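Local coordinates for 3-oxoacyl-(acyl-carrier protein) synthase II (Thermus thermophilus, PDB 1J3N) that probably catalyses the condensation step of fatty acid elongation, joining an acyl chain to malonyl units carried on acyl-carrier protein, at residues A[309-317]-A[371-379]; A[290-301]-A[386-394]. One frame throughout, in Å; residues are numbered along the deposited sequence.

Overall arrangement
From the N terminus, segment 290-301 comes first, and its strand 297-299 is followed by helix 306-324, which carries segment 309-317. After a long excursion that includes helix 343-357, loop 371-379 returns to that helix and closes contact 1. The chain then runs on to strand 388-394, which lies beside strand 297-299 and closes contact 2, so the smaller closure sits within the larger. Contact 1 thus ties a helix to a loop, whereas contact 2 pairs two sheet strands. Glu312, on the helix of contact 1, probably joins them by hydrogen bonds to His301 N and Asn392 ND2.

Contact 1: residues A[309-317]-A[371-379]; sequences DRAEVLAIK and PELDLDFVP
Val313 meets Leu373, Leu375 and Phe377 at once, and in this thiolase-type fold it shows how an irregular loop, 371-379, can cover one face of a helix, 306-324. Leu373 CD2 lies against CB and both methyls of the valine, 3.7 Å from Val313 CB, the two side chains crossing at a slant. CG1, turned anti to the backbone N, slides past Leu375 in the opposite direction and comes within 3.7 Å of Leu375 CD1. The other branch, CG2, reaches the edge of the Phe377 ring, 3.9 Å from CZ, the two side chains crossing at about a right angle; that ring is also stacked on Phe220. One turn along, Ile316 CG2 touches the same Leu375 CD1 at 3.9 Å.

Charged groups flank this apolar patch. Arg310, extended from CG to NE, brings NE to Glu372 OE2 at the guanidinium edge, with the guanidinium and carboxylate planes 55° apart; the hydrogen bond within this salt bridge is weak and bent (118° at the hydrogen), and the oxygen's position is less certain. Leu314 CD1 sits over the centre of one guanidinium face, 3.7 Å above its plane. Trimming Arg310 to an alanine would probably leave Glu372 without this cationic mate and uncover the Leu314 methyl. At the far end Lys317 stretches out fully beyond CG. Its NZ makes a salt bridge to Asp374 OD1, modelled at a doubtfully short 2.5 Å. The same NZ donates weakly to the backbone, reaching Glu372 O at 3.1 Å.

Contact 2: residues A[290-301]-A[386-394]; sequences IAPEQVGYINAH and VDYALSNSF
Tyr297, Ile298 and Asn299 pair in register with Ala389, Leu390 and Ser391 as parallel strands of the main sheet. Leu390 is gripped through both backbone atoms: its N donates to Tyr297 O, and its O receives Asn299 N at 2.7 Å. Asn392 N continues the ladder to Asn299 O. Ile290 CG2 makes a CH-pi contact over the Tyr388 ring.

Farther along the same segment, His301 CB lies 3.9 Å from Phe394 CD2 and meets Asn392 O. With CG anti to the backbone N, the ring swings across strand 388-394, and Phe394 N sits 3.6 Å above the centre of one face. CD2 comes nearest to Phe394 O, and CE1 lies by both Phe394 N and O. ND1 lies near Ser393 CA and weakly meets a water shared with Ser393 OG. At the tip, His301 NE2 comes 3.2 Å from Phe394 O, at an angle too poor for a hydrogen bond.

His301 also touches Cys161 and the His338 ring, consistent with the Cys-His-His active site of related condensing enzymes. Across this contact its imidazole is held mainly by packing on backbone and, through CB, on the Phe394 ring, with no direct hydrogen bond from strand 388-394.

Contact 1: residues A[309-317]-A[371-379]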
loop_
_atom_site.group_PDB
_atom_site.type_symbol
_atom_site.label_atom_id
_atom_site.label_comp_id
_atom_site.label_asym_id
_atom_site.label_seq_id
_atom_site.Cartn_x
_atom_site.Cartn_y
_atom_site.Cartn_z
ATOM N N ASP A 309 -8.320 3.656 -23.538
ATOM C CA ASP A 309 -7.480 3.211 -24.649
ATOM C C ASP A 309 -6.986 4.393 -25.496
ATOM O O ASP A 309 -5.871 4.367 -26.008
ATOM C CB ASP A 309 -8.246 2.212 -25.526
ATOM C CG ASP A 309 -8.287 0.814 -24.925
ATOM O OD1 ASP A 309 -8.192 0.688 -23.679
ATOM O OD2 ASP A 309 -8.425 -0.159 -25.697
ATOM N N ARG A 310 -7.807 5.431 -25.626
ATOM C CA ARG A 310 -7.435 6.617 -26.403
ATOM C C ARG A 310 -6.490 7.548 -25.638
ATOM O O ARG A 310 -5.549 8.113 -26.211
ATOM C CB ARG A 310 -8.693 7.390 -26.802
ATOM C CG ARG A 310 -8.424 8.714 -27.514
ATOM C CD ARG A 310 -9.725 9.306 -28.049
ATOM N NE ARG A 310 -9.510 10.558 -28.767
ATOM C CZ ARG A 310 -9.633 11.760 -28.215
ATOM N NH1 ARG A 310 -9.976 11.870 -26.938
ATOM N NH2 ARG A 310 -9.406 12.853 -28.935
ATOM N N ALA A 311 -6.747 7.717 -24.345
ATOM C CA ALA A 311 -5.910 8.576 -23.513
ATOM C C ALA A 311 -4.473 8.083 -23.535
ATOM O O ALA A 311 -3.531 8.882 -23.524
ATOM C CB ALA A 311 -6.438 8.595 -22.085
ATOM N N GLU A 312 -4.311 6.760 -23.552
ATOM C CA GLU A 312 -2.986 6.150 -23.581
ATOM C C GLU A 312 -2.282 6.445 -24.905
ATOM O O GLU A 312 -1.155 6.930 -24.920
ATOM C CB GLU A 312 -3.094 4.630 -23.350
ATOM C CG GLU A 312 -1.763 3.881 -23.436
ATOM C CD GLU A 312 -1.727 2.594 -22.609
ATOM O OE1 GLU A 312 -2.769 1.910 -22.497
ATOM O OE2 GLU A 312 -0.644 2.262 -22.084
ATOM N N VAL A 313 -2.953 6.160 -26.017
ATOM C CA VAL A 313 -2.380 6.414 -27.337
ATOM C C VAL A 313 -1.997 7.891 -27.492
ATOM O O VAL A 313 -0.905 8.207 -27.956
ATOM C CB VAL A 313 -3.370 6.007 -28.452
ATOM C CG1 VAL A 313 -2.815 6.403 -29.814
ATOM C CG2 VAL A 313 -3.621 4.501 -28.394
ATOM N N LEU A 314 -2.892 8.793 -27.100
ATOM C CA LEU A 314 -2.610 10.223 -27.190
ATOM C C LEU A 314 -1.387 10.570 -26.348
ATOM O O LEU A 314 -0.594 11.436 -26.719
ATOM C CB LEU A 314 -3.806 11.043 -26.703
ATOM C CG LEU A 314 -5.050 11.063 -27.600
ATOM C CD1 LEU A 314 -6.157 11.830 -26.914
ATOM C CD2 LEU A 314 -4.711 11.696 -28.944
ATOM N N ALA A 315 -1.241 9.886 -25.214
ATOM C CA ALA A 315 -0.111 10.111 -24.316
ATOM C C ALA A 315 1.179 9.569 -24.928
ATOM O O ALA A 315 2.265 10.133 -24.733
ATOM C CB ALA A 315 -0.373 9.437 -22.970
ATOM N N ILE A 316 1.062 8.462 -25.655
ATOM C CA ILE A 316 2.228 7.865 -26.293
ATOM C C ILE A 316 2.692 8.773 -27.428
ATOM O O ILE A 316 3.873 9.103 -27.519
ATOM C CB ILE A 316 1.905 6.449 -26.831
ATOM C CG1 ILE A 316 1.883 5.454 -25.665
ATOM C CG2 ILE A 316 2.919 6.030 -27.888
ATOM C CD1 ILE A 316 1.569 4.040 -26.071
ATOM N N LYS A 317 1.758 9.187 -28.279
ATOM C CA LYS A 317 2.090 10.068 -29.395
ATOM C C LYS A 317 2.694 11.368 -28.880
ATOM O O LYS A 317 3.534 11.976 -29.538
ATOM C CB LYS A 317 0.838 10.381 -30.223
ATOM C CG LYS A 317 0.258 9.193 -30.971
ATOM C CD LYS A 317 -1.048 9.568 -31.666
ATOM C CE LYS A 317 -1.625 8.391 -32.430
ATOM N NZ LYS A 317 -2.938 8.720 -33.065
ATOM N N PRO A 371 -9.031 3.557 -36.414
ATOM C CA PRO A 371 -8.123 4.400 -37.202
ATOM C C PRO A 371 -7.600 5.648 -36.489
ATOM O O PRO A 371 -6.539 6.157 -36.824
ATOM C CB PRO A 371 -8.955 4.740 -38.435
ATOM C CG PRO A 371 -10.362 4.758 -37.892
ATOM C CD PRO A 371 -10.379 3.534 -37.009
ATOM N N GLU A 372 -8.348 6.145 -35.510
ATOM C CA GLU A 372 -7.925 7.329 -34.772
ATOM C C GLU A 372 -6.657 7.047 -33.958
ATOM O O GLU A 372 -5.921 7.969 -33.601
ATOM C CB GLU A 372 -9.043 7.793 -33.836
ATOM C CG GLU A 372 -8.646 8.951 -32.933
ATOM C CD GLU A 372 -9.682 9.243 -31.867
ATOM O OE1 GLU A 372 -10.651 9.984 -32.146
ATOM O OE2 GLU A 372 -9.529 8.714 -30.747
ATOM N N LEU A 373 -6.413 5.771 -33.670
ATOM C CA LEU A 373 -5.242 5.347 -32.899
ATOM C C LEU A 373 -4.257 4.655 -33.847
ATOM O O LEU A 373 -4.172 3.428 -33.878
ATOM C CB LEU A 373 -5.678 4.372 -31.800
ATOM C CG LEU A 373 -6.917 4.775 -30.989
ATOM C CD1 LEU A 373 -7.330 3.634 -30.074
ATOM C CD2 LEU A 373 -6.620 6.030 -30.186
ATOM N N ASP A 374 -3.508 5.446 -34.607
ATOM C CA ASP A 374 -2.567 4.904 -35.585
ATOM C C ASP A 374 -1.220 4.428 -35.049
ATOM O O ASP A 374 -0.171 4.982 -35.387
ATOM C CB ASP A 374 -2.334 5.930 -36.700
ATOM C CG ASP A 374 -1.690 7.205 -36.192
ATOM O OD1 ASP A 374 -2.248 7.815 -35.255
ATOM O OD2 ASP A 374 -0.630 7.595 -36.729
ATOM N N LEU A 375 -1.248 3.396 -34.216
ATOM C CA LEU A 375 -0.021 2.836 -33.672
ATOM C C LEU A 375 0.020 1.368 -34.057
ATOM O O LEU A 375 -1.013 0.768 -34.348
ATOM C CB LEU A 375 0.018 2.975 -32.148
ATOM C CG LEU A 375 0.168 4.385 -31.569
ATOM C CD1 LEU A 375 0.216 4.308 -30.048
ATOM C CD2 LEU A 375 1.442 5.027 -32.104
ATOM N N ASP A 376 1.217 0.795 -34.069
ATOM C CA ASP A 376 1.376 -0.610 -34.412
ATOM C C ASP A 376 1.039 -1.434 -33.167
ATOM O O ASP A 376 1.851 -1.527 -32.251
ATOM C CB ASP A 376 2.821 -0.882 -34.846
ATOM C CG ASP A 376 3.023 -2.298 -35.339
ATOM O OD1 ASP A 376 2.157 -3.156 -35.073
ATOM O OD2 ASP A 376 4.056 -2.560 -35.986
ATOM N N PHE A 377 -0.151 -2.037 -33.151
ATOM C CA PHE A 377 -0.596 -2.829 -32.006
ATOM C C PHE A 377 -0.281 -4.328 -32.047
ATOM O O PHE A 377 -0.843 -5.109 -31.274
ATOM C CB PHE A 377 -2.092 -2.607 -31.784
ATOM C CG PHE A 377 -2.435 -1.194 -31.403
ATOM C CD1 PHE A 377 -1.907 -0.627 -30.240
ATOM C CD2 PHE A 377 -3.257 -0.417 -32.215
ATOM C CE1 PHE A 377 -2.191 0.696 -29.893
ATOM C CE2 PHE A 377 -3.549 0.910 -31.879
ATOM C CZ PHE A 377 -3.014 1.468 -30.715
ATOM N N VAL A 378 0.617 -4.722 -32.947
ATOM C CA VAL A 378 1.053 -6.112 -33.069
ATOM C C VAL A 378 -0.079 -7.154 -33.049
ATOM O O VAL A 378 -0.256 -7.889 -32.072
ATOM C CB VAL A 378 2.075 -6.430 -31.942
ATOM C CG1 VAL A 378 2.763 -7.749 -32.203
ATOM C CG2 VAL A 378 3.103 -5.300 -31.844
ATOM N N PRO A 379 -0.860 -7.236 -34.138
ATOM C CA PRO A 379 -1.956 -8.208 -34.195
ATOM C C PRO A 379 -1.469 -9.656 -34.132
ATOM O O PRO A 379 -2.230 -10.565 -33.789
ATOM C CB PRO A 379 -2.647 -7.870 -35.516
ATOM C CG PRO A 379 -1.544 -7.277 -36.342
ATOM C CD PRO A 379 -0.836 -6.398 -35.348
#

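Contact 2: residues A[290-301]-A[386-394]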
loop_
_atom_site.group_PDB
_atom_site.type_symbol
_atom_site.label_atom_id
_atom_site.label_comp_id
_atom_site.label_asym_id
_atom_site.label_seq_id
_atom_site.Cartn_x
_atom_site.Cartn_y
_atom_site.Cartn_z
ATOM N N ILE A 290 17.192 7.363 -20.674
ATOM C CA ILE A 290 17.122 7.095 -22.107
ATOM C C ILE A 290 16.156 8.038 -22.810
ATOM O O ILE A 290 15.288 8.647 -22.180
ATOM C CB ILE A 290 16.693 5.633 -22.407
ATOM C CG1 ILE A 290 15.204 5.443 -22.114
ATOM C CG2 ILE A 290 17.528 4.670 -21.577
ATOM C CD1 ILE A 290 14.843 5.600 -20.675
ATOM N N ALA A 291 16.318 8.150 -24.123
ATOM C CA ALA A 291 15.480 9.021 -24.929
ATOM C C ALA A 291 14.316 8.254 -25.553
ATOM O O ALA A 291 14.403 7.049 -25.801
ATOM C CB ALA A 291 16.324 9.688 -26.020
ATOM N N PRO A 292 13.205 8.950 -25.818
ATOM C CA PRO A 292 12.025 8.321 -26.415
ATOM C C PRO A 292 12.326 7.371 -27.582
ATOM O O PRO A 292 11.696 6.318 -27.709
ATOM C CB PRO A 292 11.186 9.522 -26.841
ATOM C CG PRO A 292 11.502 10.530 -25.778
ATOM C CD PRO A 292 12.995 10.399 -25.644
ATOM N N GLU A 293 13.292 7.734 -28.422
ATOM C CA GLU A 293 13.647 6.916 -29.584
ATOM C C GLU A 293 14.400 5.630 -29.274
ATOM O O GLU A 293 14.609 4.806 -30.157
ATOM C CB GLU A 293 14.458 7.739 -30.592
ATOM C CG GLU A 293 15.337 8.808 -29.974
ATOM C CD GLU A 293 14.553 10.056 -29.611
ATOM O OE1 GLU A 293 14.540 10.429 -28.417
ATOM O OE2 GLU A 293 13.948 10.668 -30.520
ATOM N N GLN A 294 14.808 5.453 -28.026
ATOM C CA GLN A 294 15.531 4.250 -27.639
ATOM C C GLN A 294 14.578 3.125 -27.247
ATOM O O GLN A 294 15.001 1.993 -27.017
ATOM C CB GLN A 294 16.472 4.560 -26.479
ATOM C CG GLN A 294 17.689 5.386 -26.874
ATOM C CD GLN A 294 18.576 5.689 -25.692
ATOM O OE1 GLN A 294 18.334 6.637 -24.946
ATOM N NE2 GLN A 294 19.602 4.875 -25.502
ATOM N N VAL A 295 13.291 3.444 -27.168
ATOM C CA VAL A 295 12.283 2.457 -26.805
ATOM C C VAL A 295 11.701 1.832 -28.065
ATOM O O VAL A 295 11.364 2.541 -29.012
ATOM C CB VAL A 295 11.133 3.101 -25.982
ATOM C CG1 VAL A 295 10.016 2.086 -25.740
ATOM C CG2 VAL A 295 11.675 3.608 -24.658
ATOM N N GLY A 296 11.598 0.507 -28.072
ATOM C CA GLY A 296 11.046 -0.195 -29.217
ATOM C C GLY A 296 9.753 -0.937 -28.919
ATOM O O GLY A 296 9.056 -1.368 -29.838
ATOM N N TYR A 297 9.427 -1.086 -27.638
ATOM C CA TYR A 297 8.203 -1.775 -27.230
ATOM C C TYR A 297 7.529 -1.153 -26.007
ATOM O O TYR A 297 8.202 -0.693 -25.086
ATOM C CB TYR A 297 8.498 -3.248 -26.917
ATOM C CG TYR A 297 7.302 -4.008 -26.386
ATOM C CD1 TYR A 297 6.105 -4.039 -27.102
ATOM C CD2 TYR A 297 7.368 -4.717 -25.179
ATOM C CE1 TYR A 297 5.008 -4.757 -26.645
ATOM C CE2 TYR A 297 6.265 -5.442 -24.708
ATOM C CZ TYR A 297 5.091 -5.457 -25.453
ATOM O OH TYR A 297 4.001 -6.192 -25.041
ATOM N N ILE A 298 6.195 -1.144 -26.015
ATOM C CA ILE A 298 5.415 -0.626 -24.901
ATOM C C ILE A 298 4.297 -1.591 -24.563
ATOM O O ILE A 298 3.399 -1.814 -25.379
ATOM C CB ILE A 298 4.745 0.730 -25.208
ATOM C CG1 ILE A 298 5.797 1.801 -25.504
ATOM C CG2 ILE A 298 3.901 1.160 -24.018
ATOM C CD1 ILE A 298 5.205 3.194 -25.723
ATOM N N ASN A 299 4.352 -2.186 -23.377
ATOM C CA ASN A 299 3.275 -3.081 -22.978
ATOM C C ASN A 299 2.240 -2.131 -22.422
ATOM O O ASN A 299 2.347 -1.670 -21.289
ATOM C CB ASN A 299 3.720 -4.076 -21.903
ATOM C CG ASN A 299 2.618 -5.054 -21.540
ATOM O OD1 ASN A 299 1.729 -4.747 -20.739
ATOM N ND2 ASN A 299 2.653 -6.232 -22.149
ATOM N N ALA A 300 1.251 -1.817 -23.252
ATOM C CA ALA A 300 0.202 -0.885 -22.886
ATOM C C ALA A 300 -0.682 -1.347 -21.746
ATOM O O ALA A 300 -0.723 -2.526 -21.400
ATOM C CB ALA A 300 -0.658 -0.584 -24.097
ATOM N N HIS A 301 -1.390 -0.383 -21.170
ATOM C CA HIS A 301 -2.330 -0.640 -20.103
ATOM C C HIS A 301 -3.563 -1.188 -20.822
ATOM O O HIS A 301 -4.153 -2.189 -20.404
ATOM C CB HIS A 301 -2.659 0.665 -19.379
ATOM C CG HIS A 301 -3.633 0.499 -18.256
ATOM N ND1 HIS A 301 -3.455 -0.425 -17.250
ATOM C CD2 HIS A 301 -4.799 1.132 -17.985
ATOM C CE1 HIS A 301 -4.472 -0.356 -16.408
ATOM N NE2 HIS A 301 -5.301 0.581 -16.832
ATOM N N VAL A 386 14.424 -5.678 -29.249
ATOM C CA VAL A 386 14.431 -4.322 -28.716
ATOM C C VAL A 386 15.415 -4.200 -27.552
ATOM O O VAL A 386 15.721 -5.182 -26.877
ATOM C CB VAL A 386 13.018 -3.899 -28.248
ATOM C CG1 VAL A 386 12.087 -3.786 -29.449
ATOM C CG2 VAL A 386 12.468 -4.910 -27.266
ATOM N N ASP A 387 15.919 -2.993 -27.332
ATOM C CA ASP A 387 16.867 -2.740 -26.247
ATOM C C ASP A 387 16.141 -2.213 -25.019
ATOM O O ASP A 387 16.556 -2.465 -23.888
ATOM C CB ASP A 387 17.911 -1.710 -26.674
ATOM C CG ASP A 387 18.736 -2.172 -27.855
ATOM O OD1 ASP A 387 19.364 -3.247 -27.754
ATOM O OD2 ASP A 387 18.756 -1.459 -28.882
ATOM N N TYR A 388 15.060 -1.474 -25.260
ATOM C CA TYR A 388 14.261 -0.883 -24.193
ATOM C C TYR A 388 12.752 -1.022 -24.434
ATOM O O TYR A 388 12.265 -0.955 -25.578
ATOM C CB TYR A 388 14.624 0.601 -24.033
ATOM C CG TYR A 388 16.016 0.853 -23.478
ATOM C CD1 TYR A 388 16.283 0.706 -22.118
ATOM C CD2 TYR A 388 17.067 1.243 -24.316
ATOM C CE1 TYR A 388 17.560 0.942 -21.598
ATOM C CE2 TYR A 388 18.352 1.481 -23.807
ATOM C CZ TYR A 388 18.590 1.330 -22.447
ATOM O OH TYR A 388 19.849 1.568 -21.932
ATOM N N ALA A 389 12.018 -1.204 -23.340
ATOM C CA ALA A 389 10.569 -1.357 -23.393
ATOM C C ALA A 389 9.917 -0.782 -22.140
ATOM O O ALA A 389 10.510 -0.801 -21.050
ATOM C CB ALA A 389 10.209 -2.833 -23.524
ATOM N N LEU A 390 8.701 -0.263 -22.295
ATOM C CA LEU A 390 7.968 0.276 -21.158
ATOM C C LEU A 390 6.776 -0.618 -20.837
ATOM O O LEU A 390 6.270 -1.337 -21.707
ATOM C CB LEU A 390 7.455 1.694 -21.448
ATOM C CG LEU A 390 8.458 2.840 -21.611
ATOM C CD1 LEU A 390 7.693 4.152 -21.721
ATOM C CD2 LEU A 390 9.416 2.878 -20.416
ATOM N N SER A 391 6.345 -0.566 -19.582
ATOM C CA SER A 391 5.191 -1.307 -19.101
ATOM C C SER A 391 4.298 -0.268 -18.427
ATOM O O SER A 391 4.657 0.277 -17.389
ATOM C CB SER A 391 5.614 -2.367 -18.091
ATOM O OG SER A 391 4.534 -3.245 -17.829
ATOM N N ASN A 392 3.134 0.002 -19.014
ATOM C CA ASN A 392 2.230 1.015 -18.474
ATOM C C ASN A 392 1.112 0.519 -17.567
ATOM O O ASN A 392 0.564 -0.562 -17.763
ATOM C CB ASN A 392 1.594 1.827 -19.612
ATOM C CG ASN A 392 2.602 2.699 -20.359
ATOM O OD1 ASN A 392 3.668 3.021 -19.842
ATOM N ND2 ASN A 392 2.245 3.101 -21.579
ATOM N N SER A 393 0.770 1.349 -16.585
ATOM C CA SER A 393 -0.305 1.067 -15.639
ATOM C C SER A 393 -0.919 2.396 -15.198
ATOM O O SER A 393 -0.304 3.142 -14.431
ATOM C CB SER A 393 0.235 0.304 -14.432
ATOM O OG SER A 393 0.635 -1.002 -14.812
ATOM N N PHE A 394 -2.128 2.680 -15.696
ATOM C CA PHE A 394 -2.854 3.921 -15.402
ATOM C C PHE A 394 -4.174 3.585 -14.717
ATOM O O PHE A 394 -5.189 3.376 -15.374
ATOM C CB PHE A 394 -3.100 4.680 -16.707
ATOM C CG PHE A 394 -1.871 4.802 -17.568
ATOM C CD1 PHE A 394 -0.677 5.279 -17.030
ATOM C CD2 PHE A 394 -1.898 4.424 -18.905
ATOM C CE1 PHE A 394 0.473 5.378 -17.809
ATOM C CE2 PHE A 394 -0.751 4.520 -19.694
ATOM C CZ PHE A 394 0.440 4.999 -19.140
HETATM O O HOH W 1 14.927 -0.369 -27.940
HETATM O O HOH W 2 -1.434 -2.599 -15.766
#